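Local coordinates for Alpha/beta hydrolase fold protein (Chitinophaga pinensis, PDB 4PW0) that is of unknown specific function but, as a member of the alpha/beta hydrolase fold family, probably hydrolyses its substrate with a serine nucleophile, at residues 38-43 and 102-107; 116-121 and 214-219; 128-133 and 220-225; 136-141 and 208-213. All coordinates share one frame; numbering follows the deposited sequence.

Contact 1: residues 38-43 and 102-107; sequences PLICFQ and RYFDVL
Strands 39-42 and 104-107 run parallel, their axes 4.5 Å apart, pairing Leu39 with Asp105, Ile40 with Val106 and Cys41 with Leu107. Four backbone hydrogen bonds join them: Asp105 N to Pro38 O, Ile40 N to Asp105 O, Leu107 N to Ile40 O and Phe42 N to Leu107 O. These are inner strands of the alpha/beta hydrolase sheet. On one face, Leu39 sends CD1 across to the CB of Asp105, 3.7 Å away, the two side chains meeting at about a right angle, and on to the CB of Leu107. On the other face, Ile40 CG1 packs 3.5 Å from CD2 of Phe104. Phe42 holds CG anti to its carbonyl carbon, beside the backbone N (chi1 -59°). Its CE1 lies 3.7 Å from Val106 CG1, and Leu107 O is at the ring edge. An alanine in place of Phe42 would probably open a gap between Val106 and helix 111-122, where the ring also meets Val116 and Met119. The carboxylate of Asp105 turns to Arg128, a salt bridge, and to Lys129 N. The pairing is thus apolar around a backbone ladder, and the one buried acid is probably kept ionised by its arginine.

Contact 2: residues 116-121 and 214-219; sequences VQYMAH and TPSFEI
The His121 ring overlaps Phe217 in an offset stack, centroids 4.7 Å apart and planes 11° from parallel, the two side chains sliding past each other in opposite directions. Phe217 CB sits over the centre of the imidazole, 3.4 Å from its centroid, and His121 CB in turn lies over the phenyl face, offset toward the rim. CG of Phe217, set between its backbone N and carbonyl carbon (chi1 68°), comes 3.6 Å from His121 CG. In the alpha/beta hydrolase fold, helix 111-122 follows strand 104-109; here the loop that leads to strand 226-231 covers its side carrying Gln117, Tyr118 and His121. Phe217 CZ reaches the helix backbone, 3.9 Å from Gln117 O, while CE1 lies 3.9 Å from Tyr118 CD1. An alanine at Phe217 would keep the CB over the imidazole but lose the stacked phenyl, and would probably open a gap against Gln117 and Tyr118. The amide of Gln117 turns back to its own helix, NE2 bonding to Gly113 O.

Contact 3: residues 128-133 and 220-225; sequences RKIIIV and TSIQHP
Arg128 presents its carbonyl oxygen to the loop 220-225: O lies at the edge of the His224 ring, 3.4 Å from CD2, and 3.5 Å from Pro225 CD. In the alpha/beta hydrolase sheet, strand 127-133 has strand 226-231 as its parallel neighbour, and this loop delivers the chain to that neighbour. The Arg128 side chain leaves the loop for Asp105, and CE of Lys129 lies over the centre of the Arg128 guanidinium. Lys129 meets Pro225 at about a right angle, CG to CG 4.1 Å; beyond that its chain runs extended until NZ is taken up by the carbonyl oxygens of Phe279, Leu280 and Tyr283 at the C-terminal helix, which would probably offset the cost of burying the amine. Ile130 meets the loop with both backbone and side chain. Its N donates to Pro225 O at 3.0 Å, the first backbone bond toward the incoming strand, and Ile130 also pairs with Phe227 in that strand. Its CG1 is anti to the carbonyl carbon (chi1 -56°) and the chain continues extended to CD1 (chi2 173°). In the conformer given for Ile222, its CG2 also touches this CD1. The imidazole NE2 of His224 is bonded to Pro124 O, which helps fix the turn of the ring. The Ile130 side chain crosses that of His224, with Ile130 CD1 lying 3.8 Å from His224 CB.

Contact 4: residues 136-141 and 208-213; sequences APQGVK and TNWGKK
Trp210 NE1 donates its hydrogen to Ala136 O at 3.1 Å; the oxygen lies near the indole plane, yet the nitrogen stands above the carbonyl plane, 42° out of it. Ala136 O is shared, since Gln117 NE2 of helix 111-122 bonds to it as well. A second bond, 2.9 Å and in the carbonyl plane, runs from Gly139 N to Trp210 O. This places a type II turn, Pro137 to Val140, against the end of helix 197-212. Trp210 CG is anti to its backbone N, beside the carbonyl carbon (chi1 -178°). Over the indole face lies Gln138: its CG is 3.4 Å from the centroid of the six-membered ring, a CH-pi contact, and the amide plane is turned 57° from the ring. The Gln138 amide has its own partner, OE1 accepting from Ser216 N. Gly211 lets the backbones close in, for a CB there would clash with Val140 O. At Gly139 a CB would instead jam against the preceding carbonyl oxygen. Gly139 CA comes 3.2 Å from Gly211 O, which also accepts from His144 NE2. Phe114 of helix 111-122 stacks on the indole, while Asn241 and Leu245 of helix 240-248 pack against Pro137, and strand 127-133 leads into the turn.

Overall arrangement
Contact 1 is the buried core, two inner strands of the sheet; contacts 2, 3 and 4 are partly buried. Contact 3 lies on the next strand, tied to contact 1 by a salt bridge and by a probable hydrogen bond from Ile131 N to Val106 O. Contact 2 lies on helix 111-122, packing Val116 and Met119 onto contact 1 and Ala120 onto Ile130 of contact 3; Ser216 and Gln138 join it to contact 4, whose centre is about 23 Å from that of contact 1. A backbone ladder marks contact 1, a single backbone bond with proline, histidine and isoleucine packing contact 3, ring stacking contact 2, and a type II turn docked on a helix end by an indole N-H bond contact 4.

Contact 1: residues 38-43 and 102-107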
loop_
_atom_site.group_PDB
_atom_site.type_symbol
_atom_site.label_atom_id
_atom_site.label_comp_id
_atom_site.label_asym_id
_atom_site.label_seq_id
_atom_site.Cartn_x
_atom_site.Cartn_y
_atom_site.Cartn_z
ATOM N N PRO A 38 -0.315 -23.190 -4.232
ATOM C CA PRO A 38 -1.440 -22.517 -4.872
ATOM C C PRO A 38 -1.963 -21.366 -3.968
ATOM O O PRO A 38 -1.689 -21.338 -2.760
ATOM C CB PRO A 38 -2.507 -23.613 -4.986
ATOM C CG PRO A 38 -1.805 -24.894 -4.677
ATOM C CD PRO A 38 -0.673 -24.551 -3.775
ATOM N N LEU A 39 -2.734 -20.468 -4.594
ATOM C CA LEU A 39 -3.452 -19.412 -3.870
ATOM C C LEU A 39 -4.904 -19.851 -3.808
ATOM O O LEU A 39 -5.569 -20.015 -4.853
ATOM C CB LEU A 39 -3.346 -18.111 -4.646
ATOM C CG LEU A 39 -4.122 -16.955 -4.032
ATOM C CD1 LEU A 39 -3.597 -16.583 -2.652
ATOM C CD2 LEU A 39 -4.091 -15.758 -4.971
ATOM N N ILE A 40 -5.404 -20.032 -2.599
ATOM C CA ILE A 40 -6.814 -20.387 -2.375
ATOM C C ILE A 40 -7.591 -19.103 -2.019
ATOM O O ILE A 40 -7.185 -18.364 -1.135
ATOM C CB ILE A 40 -7.014 -21.374 -1.207
ATOM C CG1 ILE A 40 -6.007 -22.538 -1.252
ATOM C CG2 ILE A 40 -8.453 -21.894 -1.177
ATOM C CD1 ILE A 40 -6.085 -23.368 -2.507
ATOM N N CYS A 41 -8.684 -18.878 -2.717
ATOM C CA CYS A 41 -9.473 -17.654 -2.629
ATOM C C CYS A 41 -10.799 -17.899 -1.945
ATOM O O CYS A 41 -11.490 -18.889 -2.229
ATOM C CB CYS A 41 -9.706 -17.057 -4.028
ATOM S SG CYS A 41 -8.187 -16.651 -4.893
ATOM N N PHE A 42 -11.178 -16.983 -1.068
ATOM C CA PHE A 42 -12.351 -17.088 -0.212
ATOM C C PHE A 42 -13.263 -15.899 -0.440
ATOM O O PHE A 42 -12.842 -14.759 -0.291
ATOM C CB PHE A 42 -11.972 -17.180 1.271
ATOM C CG PHE A 42 -11.084 -18.357 1.604
ATOM C CD1 PHE A 42 -9.738 -18.344 1.295
ATOM C CD2 PHE A 42 -11.606 -19.465 2.261
ATOM C CE1 PHE A 42 -8.903 -19.418 1.612
ATOM C CE2 PHE A 42 -10.776 -20.539 2.568
ATOM C CZ PHE A 42 -9.449 -20.526 2.221
ATOM N N GLN A 43 -14.488 -16.193 -0.827
ATOM C CA GLN A 43 -15.403 -15.199 -1.427
ATOM C C GLN A 43 -16.179 -14.332 -0.431
ATOM O O GLN A 43 -16.295 -14.652 0.763
ATOM C CB GLN A 43 -16.352 -15.948 -2.382
ATOM C CG GLN A 43 -17.242 -15.146 -3.315
ATOM C CD GLN A 43 -16.504 -14.173 -4.189
ATOM O OE1 GLN A 43 -15.829 -13.229 -3.718
ATOM N NE2 GLN A 43 -16.552 -14.425 -5.504
ATOM N N ARG A 102 -1.643 -29.171 0.879
ATOM C CA ARG A 102 -1.147 -29.169 2.257
ATOM C C ARG A 102 -0.556 -27.854 2.720
ATOM O O ARG A 102 -0.351 -27.655 3.907
ATOM C CB ARG A 102 -0.012 -30.223 2.400
ATOM C CG ARG A 102 -0.387 -31.654 2.025
ATOM C CD ARG A 102 -1.753 -32.051 2.586
ATOM N NE ARG A 102 -1.686 -32.751 3.878
ATOM C CZ ARG A 102 -2.323 -32.399 5.007
ATOM N NH1 ARG A 102 -3.084 -31.289 5.083
ATOM N NH2 ARG A 102 -2.175 -33.154 6.097
ATOM N N TYR A 103 -0.207 -27.000 1.757
ATOM C CA TYR A 103 0.512 -25.751 2.050
ATOM C C TYR A 103 0.143 -24.786 0.940
ATOM O O TYR A 103 0.254 -25.104 -0.260
ATOM C CB TYR A 103 2.003 -26.006 2.057
ATOM C CG TYR A 103 2.863 -24.871 2.606
ATOM C CD1 TYR A 103 2.639 -24.350 3.887
ATOM C CD2 TYR A 103 3.897 -24.334 1.841
ATOM C CE1 TYR A 103 3.439 -23.340 4.398
ATOM C CE2 TYR A 103 4.700 -23.337 2.340
ATOM C CZ TYR A 103 4.470 -22.846 3.602
ATOM O OH TYR A 103 5.306 -21.862 4.061
ATOM N N PHE A 104 -0.332 -23.597 1.327
ATOM C CA PHE A 104 -0.924 -22.734 0.317
ATOM C C PHE A 104 -0.971 -21.303 0.837
ATOM O O PHE A 104 -0.866 -21.069 2.020
ATOM C CB PHE A 104 -2.347 -23.234 -0.037
ATOM C CG PHE A 104 -3.223 -23.502 1.159
ATOM C CD1 PHE A 104 -3.226 -24.752 1.770
ATOM C CD2 PHE A 104 -4.048 -22.526 1.695
ATOM C CE1 PHE A 104 -4.025 -25.027 2.861
ATOM C CE2 PHE A 104 -4.852 -22.793 2.774
ATOM C CZ PHE A 104 -4.849 -24.057 3.367
ATOM N N ASP A 105 -1.101 -20.370 -0.093
ATOM C CA ASP A 105 -1.396 -18.983 0.252
ATOM C C ASP A 105 -2.922 -18.826 0.233
ATOM O O ASP A 105 -3.644 -19.601 -0.402
ATOM C CB ASP A 105 -0.781 -18.046 -0.779
ATOM C CG ASP A 105 0.735 -18.096 -0.790
ATOM O OD1 ASP A 105 1.363 -18.186 0.308
ATOM O OD2 ASP A 105 1.297 -17.950 -1.903
ATOM N N VAL A 106 -3.403 -17.761 0.901
ATOM C CA VAL A 106 -4.844 -17.492 0.933
ATOM C C VAL A 106 -5.135 -16.023 0.618
ATOM O O VAL A 106 -4.370 -15.137 0.979
ATOM C CB VAL A 106 -5.493 -17.865 2.280
ATOM C CG1 VAL A 106 -5.333 -19.353 2.538
ATOM C CG2 VAL A 106 -4.906 -17.073 3.445
ATOM N N LEU A 107 -6.294 -15.832 -0.023
ATOM C CA LEU A 107 -6.822 -14.482 -0.302
ATOM C C LEU A 107 -8.278 -14.501 0.142
ATOM O O LEU A 107 -9.076 -15.290 -0.357
ATOM C CB LEU A 107 -6.728 -14.166 -1.797
ATOM C CG LEU A 107 -7.255 -12.789 -2.274
ATOM C CD1 LEU A 107 -6.784 -12.578 -3.710
ATOM C CD2 LEU A 107 -8.704 -12.745 -2.247
#

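Contact 2: residues 116-121 and 214-219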
loop_
_atom_site.group_PDB
_atom_site.type_symbol
_atom_site.label_atom_id
_atom_site.label_comp_id
_atom_site.label_asym_id
_atom_site.label_seq_id
_atom_site.Cartn_x
_atom_site.Cartn_y
_atom_site.Cartn_z
ATOM N N VAL A 116 -10.008 -16.396 6.497
ATOM C CA VAL A 116 -8.548 -16.615 6.418
ATOM C C VAL A 116 -7.877 -16.264 7.738
ATOM O O VAL A 116 -6.873 -16.868 8.066
ATOM C CB VAL A 116 -7.885 -15.870 5.249
ATOM C CG1 VAL A 116 -8.465 -16.372 3.922
ATOM C CG2 VAL A 116 -7.994 -14.343 5.337
ATOM N N GLN A 117 -8.405 -15.289 8.479
ATOM C CA GLN A 117 -7.856 -14.982 9.817
ATOM C C GLN A 117 -8.047 -16.189 10.758
ATOM O O GLN A 117 -7.122 -16.601 11.441
ATOM C CB GLN A 117 -8.534 -13.793 10.431
ATOM C CG GLN A 117 -8.259 -12.457 9.759
ATOM C CD GLN A 117 -9.117 -11.372 10.367
ATOM O OE1 GLN A 117 -8.955 -11.029 11.543
ATOM N NE2 GLN A 117 -9.998 -10.802 9.569
ATOM N N TYR A 118 -9.261 -16.728 10.787
ATOM C CA TYR A 118 -9.558 -17.849 11.654
ATOM C C TYR A 118 -8.715 -19.065 11.247
ATOM O O TYR A 118 -8.179 -19.792 12.106
ATOM C CB TYR A 118 -11.061 -18.148 11.674
ATOM C CG TYR A 118 -11.433 -19.046 12.831
ATOM C CD1 TYR A 118 -11.475 -18.540 14.108
ATOM C CD2 TYR A 118 -11.666 -20.379 12.664
ATOM C CE1 TYR A 118 -11.744 -19.342 15.204
ATOM C CE2 TYR A 118 -11.937 -21.210 13.769
ATOM C CZ TYR A 118 -11.993 -20.685 15.013
ATOM O OH TYR A 118 -12.264 -21.507 16.100
HETATM N N MSE A 119 -8.575 -19.308 9.953
HETATM C CA MSE A 119 -7.780 -20.435 9.451
HETATM C C MSE A 119 -6.339 -20.316 9.852
HETATM O O MSE A 119 -5.686 -21.315 10.205
HETATM C CB MSE A 119 -7.878 -20.549 7.919
HETATM C CG MSE A 119 -7.420 -21.916 7.413
HETATM SE SE MSE A 119 -7.591 -22.097 5.490
HETATM C CE MSE A 119 -9.501 -22.326 5.481
ATOM N N ALA A 120 -5.797 -19.107 9.795
ATOM C CA ALA A 120 -4.422 -18.906 10.195
ATOM C C ALA A 120 -4.232 -19.175 11.688
ATOM O O ALA A 120 -3.123 -19.598 12.116
ATOM C CB ALA A 120 -3.994 -17.469 9.864
ATOM N N HIS A 121 -5.263 -18.918 12.466
ATOM C CA HIS A 121 -5.260 -19.219 13.881
ATOM C C HIS A 121 -5.267 -20.720 14.176
ATOM O O HIS A 121 -4.428 -21.216 14.975
ATOM C CB HIS A 121 -6.412 -18.528 14.626
ATOM C CG HIS A 121 -6.526 -18.953 16.049
ATOM N ND1 HIS A 121 -5.505 -18.782 16.954
ATOM C CD2 HIS A 121 -7.525 -19.582 16.710
ATOM C CE1 HIS A 121 -5.871 -19.289 18.122
ATOM N NE2 HIS A 121 -7.095 -19.777 18.003
ATOM N N THR A 214 -17.295 -11.803 21.447
ATOM C CA THR A 214 -15.997 -11.436 21.929
ATOM C C THR A 214 -14.927 -12.170 21.117
ATOM O O THR A 214 -15.102 -13.348 20.788
ATOM C CB THR A 214 -15.815 -11.842 23.414
ATOM O OG1 THR A 214 -17.027 -11.644 24.163
ATOM C CG2 THR A 214 -14.707 -11.040 23.993
ATOM N N PRO A 215 -13.790 -11.497 20.824
ATOM C CA PRO A 215 -12.745 -12.223 20.083
ATOM C C PRO A 215 -12.322 -13.519 20.790
ATOM O O PRO A 215 -12.263 -13.595 22.055
ATOM C CB PRO A 215 -11.602 -11.228 20.054
ATOM C CG PRO A 215 -12.288 -9.914 20.032
ATOM C CD PRO A 215 -13.427 -10.086 21.004
ATOM N N SER A 216 -12.017 -14.523 19.987
ATOM C CA SER A 216 -11.649 -15.848 20.460
ATOM C C SER A 216 -10.171 -16.153 20.276
ATOM O O SER A 216 -9.685 -17.217 20.707
ATOM C CB SER A 216 -12.493 -16.902 19.763
ATOM O OG SER A 216 -12.268 -16.971 18.342
ATOM N N PHE A 217 -9.454 -15.255 19.609
ATOM C CA PHE A 217 -8.009 -15.380 19.474
ATOM C C PHE A 217 -7.414 -13.996 19.314
ATOM O O PHE A 217 -8.112 -13.025 19.021
ATOM C CB PHE A 217 -7.638 -16.303 18.297
ATOM C CG PHE A 217 -7.971 -15.730 16.947
ATOM C CD1 PHE A 217 -9.237 -15.911 16.376
ATOM C CD2 PHE A 217 -7.022 -15.013 16.237
ATOM C CE1 PHE A 217 -9.535 -15.372 15.143
ATOM C CE2 PHE A 217 -7.341 -14.492 15.010
ATOM C CZ PHE A 217 -8.579 -14.680 14.463
ATOM N N GLU A 218 -6.113 -13.889 19.571
ATOM C CA GLU A 218 -5.392 -12.633 19.490
ATOM C C GLU A 218 -4.886 -12.434 18.069
ATOM O O GLU A 218 -4.197 -13.288 17.553
ATOM C CB GLU A 218 -4.192 -12.659 20.448
ATOM C CG GLU A 218 -4.640 -12.662 21.897
ATOM C CD GLU A 218 -5.347 -11.372 22.263
ATOM O OE1 GLU A 218 -5.043 -10.303 21.677
ATOM O OE2 GLU A 218 -6.193 -11.414 23.177
ATOM N N ILE A 219 -5.251 -11.304 17.465
ATOM C CA ILE A 219 -4.761 -10.978 16.118
ATOM C C ILE A 219 -3.237 -10.946 16.090
ATOM O O ILE A 219 -2.618 -11.369 15.128
ATOM C CB ILE A 219 -5.322 -9.612 15.619
ATOM C CG1 ILE A 219 -6.761 -9.781 15.169
ATOM C CG2 ILE A 219 -4.507 -9.072 14.431
ATOM C CD1 ILE A 219 -6.909 -10.744 14.016
#

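Contact 3: residues 128-133 and 220-225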
loop_
_atom_site.group_PDB
_atom_site.type_symbol
_atom_site.label_atom_id
_atom_site.label_comp_id
_atom_site.label_asym_id
_atom_site.label_seq_id
_atom_site.Cartn_x
_atom_site.Cartn_y
_atom_site.Cartn_z
ATOM N N ARG A 128 0.999 -20.178 4.065
ATOM C CA ARG A 128 2.212 -19.429 3.920
ATOM C C ARG A 128 1.940 -17.911 4.059
ATOM O O ARG A 128 2.286 -17.322 5.091
ATOM C CB ARG A 128 2.895 -19.790 2.620
ATOM C CG ARG A 128 4.252 -19.134 2.504
ATOM C CD ARG A 128 4.930 -19.342 1.157
ATOM N NE ARG A 128 4.208 -18.704 0.066
ATOM C CZ ARG A 128 4.760 -18.226 -1.044
ATOM N NH1 ARG A 128 6.079 -18.324 -1.259
ATOM N NH2 ARG A 128 3.987 -17.615 -1.949
ATOM N N LYS A 129 1.315 -17.310 3.035
ATOM C CA LYS A 129 1.021 -15.866 3.090
ATOM C C LYS A 129 -0.485 -15.653 3.003
ATOM O O LYS A 129 -1.226 -16.479 2.460
ATOM C CB LYS A 129 1.690 -15.151 1.913
ATOM C CG LYS A 129 3.224 -15.270 1.932
ATOM C CD LYS A 129 3.879 -14.467 0.816
ATOM C CE LYS A 129 5.338 -14.704 0.703
ATOM N NZ LYS A 129 6.065 -13.963 -0.320
ATOM N N ILE A 130 -0.899 -14.496 3.515
ATOM C CA ILE A 130 -2.319 -14.157 3.642
ATOM C C ILE A 130 -2.592 -12.794 3.002
ATOM O O ILE A 130 -1.876 -11.826 3.267
ATOM C CB ILE A 130 -2.702 -14.070 5.129
ATOM C CG1 ILE A 130 -2.360 -15.377 5.853
ATOM C CG2 ILE A 130 -4.142 -13.660 5.342
ATOM C CD1 ILE A 130 -2.553 -15.283 7.355
ATOM N N ILE A 131 -3.670 -12.725 2.207
ATOM C CA ILE A 131 -4.195 -11.447 1.696
ATOM C C ILE A 131 -5.611 -11.275 2.243
ATOM O O ILE A 131 -6.428 -12.189 2.117
ATOM C CB ILE A 131 -4.223 -11.422 0.166
ATOM C CG1 ILE A 131 -2.832 -11.692 -0.397
ATOM C CG2 ILE A 131 -4.780 -10.089 -0.327
ATOM C CD1 ILE A 131 -2.866 -12.352 -1.757
ATOM N N ILE A 132 -5.882 -10.111 2.841
ATOM C CA ILE A 132 -7.178 -9.759 3.400
ATOM C C ILE A 132 -7.653 -8.517 2.659
ATOM O O ILE A 132 -6.963 -7.498 2.681
ATOM C CB ILE A 132 -7.121 -9.482 4.910
ATOM C CG1 ILE A 132 -6.665 -10.707 5.666
ATOM C CG2 ILE A 132 -8.476 -8.969 5.407
ATOM C CD1 ILE A 132 -6.363 -10.458 7.121
ATOM N N VAL A 133 -8.830 -8.609 2.050
ATOM C CA VAL A 133 -9.425 -7.475 1.320
ATOM C C VAL A 133 -10.768 -7.154 1.948
ATOM O O VAL A 133 -11.591 -8.054 2.128
ATOM C CB VAL A 133 -9.623 -7.777 -0.165
ATOM C CG1 VAL A 133 -10.165 -6.569 -0.893
ATOM C CG2 VAL A 133 -8.333 -8.298 -0.783
ATOM N N THR A 220 -2.623 -10.471 17.176
ATOM C CA THR A 220 -1.186 -10.359 17.281
ATOM C C THR A 220 -0.485 -11.699 17.125
ATOM O O THR A 220 0.688 -11.755 16.794
ATOM C CB THR A 220 -0.795 -9.742 18.645
ATOM O OG1 THR A 220 -1.394 -10.493 19.741
ATOM C CG2 THR A 220 -1.217 -8.254 18.710
ATOM N N SER A 221 -1.226 -12.803 17.369
ATOM C CA SER A 221 -0.652 -14.130 17.247
ATOM C C SER A 221 -0.539 -14.674 15.826
ATOM O O SER A 221 0.078 -15.718 15.597
ATOM C CB SER A 221 -1.427 -15.140 18.096
ATOM O OG SER A 221 -2.717 -15.437 17.552
ATOM N N ILE A 222 -1.125 -13.967 14.837
ATOM C CA ILE A 222 -1.004 -14.418 13.461
ATOM C C ILE A 222 0.336 -13.893 12.942
ATOM O O ILE A 222 0.490 -12.701 12.710
ATOM C CB ILE A 222 -2.171 -13.886 12.608
ATOM C CG1 ILE A 222 -3.490 -14.576 13.013
ATOM C CG2 ILE A 222 -1.863 -14.078 11.146
ATOM C CD1 ILE A 222 -4.725 -13.980 12.380
ATOM N N GLN A 223 1.308 -14.796 12.808
ATOM C CA GLN A 223 2.676 -14.394 12.507
ATOM C C GLN A 223 3.035 -14.367 11.043
ATOM O O GLN A 223 4.096 -13.874 10.673
ATOM C CB GLN A 223 3.649 -15.271 13.273
ATOM C CG GLN A 223 3.480 -15.132 14.776
ATOM C CD GLN A 223 4.558 -15.859 15.519
ATOM O OE1 GLN A 223 4.523 -17.065 15.630
ATOM N NE2 GLN A 223 5.525 -15.125 16.008
ATOM N N HIS A 224 2.133 -14.862 10.193
ATOM C CA HIS A 224 2.366 -14.939 8.778
ATOM C C HIS A 224 2.530 -13.562 8.138
ATOM O O HIS A 224 1.995 -12.585 8.652
ATOM C CB HIS A 224 1.163 -15.563 8.071
ATOM C CG HIS A 224 0.783 -16.901 8.602
ATOM N ND1 HIS A 224 0.177 -17.066 9.827
ATOM C CD2 HIS A 224 0.902 -18.130 8.055
ATOM C CE1 HIS A 224 -0.016 -18.359 10.030
ATOM N NE2 HIS A 224 0.403 -19.018 8.969
ATOM N N PRO A 225 3.239 -13.482 7.013
ATOM C CA PRO A 225 3.133 -12.247 6.208
ATOM C C PRO A 225 1.674 -12.037 5.745
ATOM O O PRO A 225 1.032 -12.976 5.256
ATOM C CB PRO A 225 4.030 -12.520 5.013
ATOM C CG PRO A 225 4.843 -13.732 5.375
ATOM C CD PRO A 225 3.984 -14.520 6.305
#

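Contact 4: residues 136-141 and 208-213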
loop_
_atom_site.group_PDB
_atom_site.type_symbol
_atom_site.label_atom_id
_atom_site.label_comp_id
_atom_site.label_asym_id
_atom_site.label_seq_id
_atom_site.Cartn_x
_atom_site.Cartn_y
_atom_site.Cartn_z
ATOM N N ALA A 136 -12.143 -7.103 8.524
ATOM C CA ALA A 136 -12.050 -6.481 9.847
ATOM C C ALA A 136 -11.758 -7.606 10.827
ATOM O O ALA A 136 -12.092 -8.760 10.557
ATOM C CB ALA A 136 -13.354 -5.773 10.230
ATOM N N PRO A 137 -11.156 -7.246 11.968
ATOM C CA PRO A 137 -10.984 -8.275 13.006
ATOM C C PRO A 137 -12.305 -8.652 13.709
ATOM O O PRO A 137 -13.294 -7.921 13.624
ATOM C CB PRO A 137 -10.065 -7.612 13.988
ATOM C CG PRO A 137 -10.002 -6.192 13.669
ATOM C CD PRO A 137 -10.690 -5.910 12.396
ATOM N N GLN A 138 -12.262 -9.759 14.434
ATOM C CA GLN A 138 -13.360 -10.135 15.300
ATOM C C GLN A 138 -13.710 -8.988 16.254
ATOM O O GLN A 138 -12.843 -8.294 16.765
ATOM C CB GLN A 138 -13.001 -11.328 16.172
ATOM C CG GLN A 138 -12.818 -12.642 15.472
ATOM C CD GLN A 138 -12.484 -13.756 16.422
ATOM O OE1 GLN A 138 -11.666 -13.577 17.319
ATOM N NE2 GLN A 138 -13.057 -14.912 16.211
ATOM N N GLY A 139 -15.000 -8.883 16.555
ATOM C CA GLY A 139 -15.467 -8.049 17.651
ATOM C C GLY A 139 -15.802 -6.620 17.322
ATOM O O GLY A 139 -16.212 -5.838 18.174
ATOM N N VAL A 140 -15.665 -6.237 16.057
ATOM C CA VAL A 140 -15.832 -4.833 15.719
ATOM C C VAL A 140 -17.284 -4.388 15.765
ATOM O O VAL A 140 -18.190 -5.068 15.263
ATOM C CB VAL A 140 -15.239 -4.534 14.327
ATOM C CG1 VAL A 140 -13.715 -4.571 14.394
ATOM C CG2 VAL A 140 -15.786 -5.438 13.207
ATOM N N LYS A 141 -17.507 -3.206 16.341
ATOM C CA LYS A 141 -18.842 -2.686 16.555
ATOM C C LYS A 141 -19.598 -2.404 15.262
ATOM O O LYS A 141 -20.820 -2.471 15.217
ATOM C CB LYS A 141 -18.765 -1.422 17.426
ATOM C CG LYS A 141 -18.036 -1.573 18.753
ATOM C CD LYS A 141 -18.580 -2.697 19.626
ATOM C CE LYS A 141 -18.054 -2.578 21.046
ATOM N NZ LYS A 141 -18.232 -3.873 21.744
ATOM N N THR A 208 -22.578 -10.999 11.139
ATOM C CA THR A 208 -23.003 -10.214 12.301
ATOM C C THR A 208 -22.318 -10.717 13.568
ATOM O O THR A 208 -21.816 -9.913 14.381
ATOM C CB THR A 208 -24.553 -10.274 12.432
ATOM O OG1 THR A 208 -25.166 -9.808 11.208
ATOM C CG2 THR A 208 -25.022 -9.373 13.576
ATOM N N ASN A 209 -22.302 -12.025 13.740
ATOM C CA ASN A 209 -21.674 -12.593 14.922
ATOM C C ASN A 209 -20.166 -12.503 14.997
ATOM O O ASN A 209 -19.607 -12.455 16.096
ATOM C CB ASN A 209 -22.170 -14.015 15.190
ATOM C CG ASN A 209 -23.527 -14.022 15.850
ATOM O OD1 ASN A 209 -23.899 -13.118 16.588
ATOM N ND2 ASN A 209 -24.283 -15.017 15.558
ATOM N N TRP A 210 -19.493 -12.410 13.854
ATOM C CA TRP A 210 -18.062 -12.103 13.861
ATOM C C TRP A 210 -17.845 -10.799 14.624
ATOM O O TRP A 210 -16.857 -10.678 15.349
ATOM C CB TRP A 210 -17.545 -11.999 12.420
ATOM C CG TRP A 210 -16.084 -11.732 12.266
ATOM C CD1 TRP A 210 -15.502 -10.540 11.970
ATOM C CD2 TRP A 210 -15.020 -12.679 12.351
ATOM N NE1 TRP A 210 -14.145 -10.692 11.866
ATOM C CE2 TRP A 210 -13.825 -11.995 12.062
ATOM C CE3 TRP A 210 -14.952 -14.039 12.632
ATOM C CZ2 TRP A 210 -12.593 -12.633 12.012
ATOM C CZ3 TRP A 210 -13.719 -14.668 12.581
ATOM C CH2 TRP A 210 -12.563 -13.964 12.257
ATOM N N GLY A 211 -18.754 -9.836 14.450
ATOM C CA GLY A 211 -18.663 -8.576 15.177
ATOM C C GLY A 211 -19.204 -8.621 16.592
ATOM O O GLY A 211 -18.653 -8.001 17.511
ATOM N N LYS A 212 -20.303 -9.339 16.795
ATOM C CA LYS A 212 -20.935 -9.317 18.119
ATOM C C LYS A 212 -20.219 -10.120 19.165
ATOM O O LYS A 212 -20.267 -9.752 20.360
ATOM C CB LYS A 212 -22.359 -9.827 18.025
ATOM C CG LYS A 212 -23.286 -8.866 17.292
ATOM C CD LYS A 212 -24.728 -9.362 17.286
ATOM C CE LYS A 212 -25.361 -9.243 18.680
ATOM N NZ LYS A 212 -26.725 -9.862 18.674
ATOM N N LYS A 213 -19.618 -11.223 18.776
ATOM C CA LYS A 213 -19.001 -12.119 19.732
ATOM C C LYS A 213 -17.644 -11.588 20.172
ATOM O O LYS A 213 -16.922 -11.016 19.384
ATOM C CB LYS A 213 -18.877 -13.547 19.211
ATOM C CG LYS A 213 -20.223 -14.222 18.888
ATOM C CD LYS A 213 -21.034 -14.599 20.094
ATOM C CE LYS A 213 -22.310 -15.363 19.722
ATOM N NZ LYS A 213 -21.959 -16.564 18.927
#